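Local atomic coordinates of uncharacterized protein (Psychrobacter arcticus, PDB entry 2PN2), a protein that belongs to the OsmC family and probably takes part, as in its relatives, in osmotic-stress and peroxide-detoxification responses. Residues C134-A137 / K138-P142. Numbering follows the deposited sequence.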
ATOM      1  N   CYS A 134       4.304   7.334  11.912  1.00 45.65           N
ATOM      2  CA  CYS A 134       4.788   7.413  10.531  1.00 44.05           C
ATOM      3  C   CYS A 134       3.679   7.758   9.543  1.00 43.72           C
ATOM      4  O   CYS A 134       2.504   7.550   9.851  1.00 43.50           O
ATOM      5  CB  CYS A 134       5.519   6.131  10.120  1.00 47.67           C
ATOM      6  SG  CYS A 134       4.478   4.741   9.709  1.00 46.92           S
ATOM      7  N   PRO A 135       4.043   8.312   8.377  1.00 42.74           N
ATOM      8  CA  PRO A 135       2.994   8.754   7.448  1.00 43.09           C
ATOM      9  C   PRO A 135       1.892   7.765   7.070  1.00 42.17           C
ATOM     10  O   PRO A 135       0.735   8.172   7.057  1.00 40.44           O
ATOM     11  CB  PRO A 135       3.793   9.224   6.230  1.00 42.57           C
ATOM     12  CG  PRO A 135       5.048   9.733   6.835  1.00 43.48           C
ATOM     13  CD  PRO A 135       5.375   8.688   7.857  1.00 44.81           C
ATOM     14  N   VAL A 136       2.242   6.503   6.811  1.00 41.16           N
ATOM     15  CA  VAL A 136       1.237   5.474   6.500  1.00 42.15           C
ATOM     16  C   VAL A 136       0.386   5.179   7.747  1.00 41.61           C
ATOM     17  O   VAL A 136      -0.840   4.991   7.618  1.00 37.60           O
ATOM     18  CB  VAL A 136       1.843   4.188   5.903  1.00 41.51           C
ATOM     19  CG1 VAL A 136       0.755   3.113   5.672  1.00 39.31           C
ATOM     20  CG2 VAL A 136       2.548   4.515   4.609  1.00 42.55           C
ATOM     21  N   ALA A 137       0.983   5.202   8.950  1.00 40.77           N
ATOM     22  CA  ALA A 137       0.179   4.985  10.185  1.00 41.79           C
ATOM     23  C   ALA A 137      -0.958   6.026  10.295  1.00 42.57           C
ATOM     24  O   ALA A 137      -2.089   5.688  10.674  1.00 44.61           O
ATOM     25  CB  ALA A 137       1.049   5.005  11.457  1.00 38.93           C
ATOM     26  N   LYS A 138      -0.656   7.257   9.875  1.00 40.87           N
ATOM     27  CA  LYS A 138      -1.591   8.382   9.898  1.00 40.12           C
ATOM     28  C   LYS A 138      -2.453   8.538   8.645  1.00 38.72           C
ATOM     29  O   LYS A 138      -3.180   9.525   8.521  1.00 36.34           O
ATOM     30  CB  LYS A 138      -0.796   9.663  10.166  1.00 40.30           C
ATOM     31  CG  LYS A 138      -0.024   9.647  11.479  1.00 41.47           C
ATOM     32  CD  LYS A 138      -0.978   9.522  12.674  1.00 45.15           C
ATOM     33  CE  LYS A 138      -0.295   9.608  13.990  1.00 57.49           C
ATOM     34  NZ  LYS A 138      -1.337   9.436  15.033  1.00 63.12           N
ATOM     35  N   SER A 139      -2.355   7.583   7.721  1.00 39.28           N
ATOM     36  CA  SER A 139      -3.084   7.578   6.457  1.00 40.06           C
ATOM     37  C   SER A 139      -4.051   6.391   6.294  1.00 41.47           C
ATOM     38  O   SER A 139      -4.786   6.362   5.304  1.00 39.61           O
ATOM     39  CB  SER A 139      -2.086   7.585   5.289  1.00 38.24           C
ATOM     40  OG  SER A 139      -1.200   8.698   5.345  1.00 38.22           O
ATOM     41  N   ILE A 140      -4.008   5.403   7.200  1.00 43.53           N
ATOM     42  CA  ILE A 140      -4.953   4.287   7.192  1.00 43.06           C
ATOM     43  C   ILE A 140      -6.124   4.635   8.093  1.00 41.69           C
ATOM     44  O   ILE A 140      -6.087   5.654   8.809  1.00 44.01           O
ATOM     45  CB  ILE A 140      -4.315   2.895   7.483  1.00 43.00           C
ATOM     46  CG1 ILE A 140      -3.836   2.725   8.927  1.00 39.86           C
ATOM     47  CG2 ILE A 140      -3.168   2.656   6.523  1.00 40.64           C
ATOM     48  CD1 ILE A 140      -3.281   1.286   9.216  1.00 45.63           C
ATOM     49  N   HIS A 141      -7.183   3.827   8.010  1.00 42.38           N
ATOM     50  CA  HIS A 141      -8.395   4.067   8.772  1.00 41.03           C
ATOM     51  C   HIS A 141      -8.056   4.032  10.271  1.00 41.20           C
ATOM     52  O   HIS A 141      -7.444   3.049  10.707  1.00 38.81           O
ATOM     53  CB  HIS A 141      -9.484   3.038   8.467  1.00 40.67           C
ATOM     54  CG  HIS A 141     -10.849   3.505   8.843  1.00 35.94           C
ATOM     55  ND1 HIS A 141     -11.265   3.645  10.153  1.00 34.83           N
ATOM     56  CD2 HIS A 141     -11.900   3.868   8.075  1.00 37.56           C
ATOM     57  CE1 HIS A 141     -12.506   4.092  10.168  1.00 40.31           C
ATOM     58  NE2 HIS A 141     -12.919   4.218   8.920  1.00 33.12           N
ATOM     59  N   PRO A 142      -8.390   5.106  11.043  1.00 41.92           N
ATOM     60  CA  PRO A 142      -8.077   5.133  12.498  1.00 43.15           C
ATOM     61  C   PRO A 142      -8.624   3.948  13.330  1.00 43.44           C
ATOM     62  O   PRO A 142      -8.067   3.619  14.365  1.00 43.82           O
ATOM     63  CB  PRO A 142      -8.700   6.454  12.988  1.00 44.27           C
ATOM     64  CG  PRO A 142      -8.882   7.273  11.807  1.00 43.98           C
ATOM     65  CD  PRO A 142      -9.028   6.365  10.615  1.00 42.76           C
TER
HETATM   66  O   HOH W   1      -4.650   6.543  10.942  1.00 29.43           O
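Lys-138 N bonds to the carbonyl of Cys-134, the 3.2 Å from N to O spanning four residues, as in a single turn of alpha-helix, while Ser-139 N closes back on Val-136 O at 3.0 Å, a span of three. This short helical turn of the OsmC-like fold lies in the loop between helix 121-132 and strand 145-150. A weak bond from Ile-140 N also reaches Val-136 O, which thus receives two backbone N-H groups as the chain leaves the turn. A water bridges Ala-137 O and Ile-140 O, its oxygen 2.7 Å from each as it donates to both; Gln-146 is a further partner of Ala-137 O.

Among the side chains, Ser-139 folds back over the turn: with chi1 at -57° its hydroxyl lies beside its own backbone N and donates a hydrogen bond to Pro-135 O, 2.6 Å from OG. It approaches 37° out of the carbonyl plane. The same OG is hydrogen-bonded to the backbone N of Val-106 in the second subunit, so the serine ties the turn to the dimer interface. With an alanine here, Pro-135 O and that neighbouring N-H would probably both lose their hydroxyl partner. Cys-134, Pro-135 and Val-136 all touch Cys-72 of helix 61-83; Pro-135 also packs on Thr-62 of the second subunit, and a sulfate ion lies near its ring. The cysteine sulfur accepts a weak bond from Ala-137 N within the turn. The aliphatic part of Lys-138 passes just beyond the carbonyl oxygen of Cys-134, CG 3.7 Å from O, before the chain leads away. Across the exit of the turn, Val-136, its CG1 anti to the backbone N (chi1 177°), meets Ile-140 at an oblique angle, CG1 to CG2 at 4.0 Å.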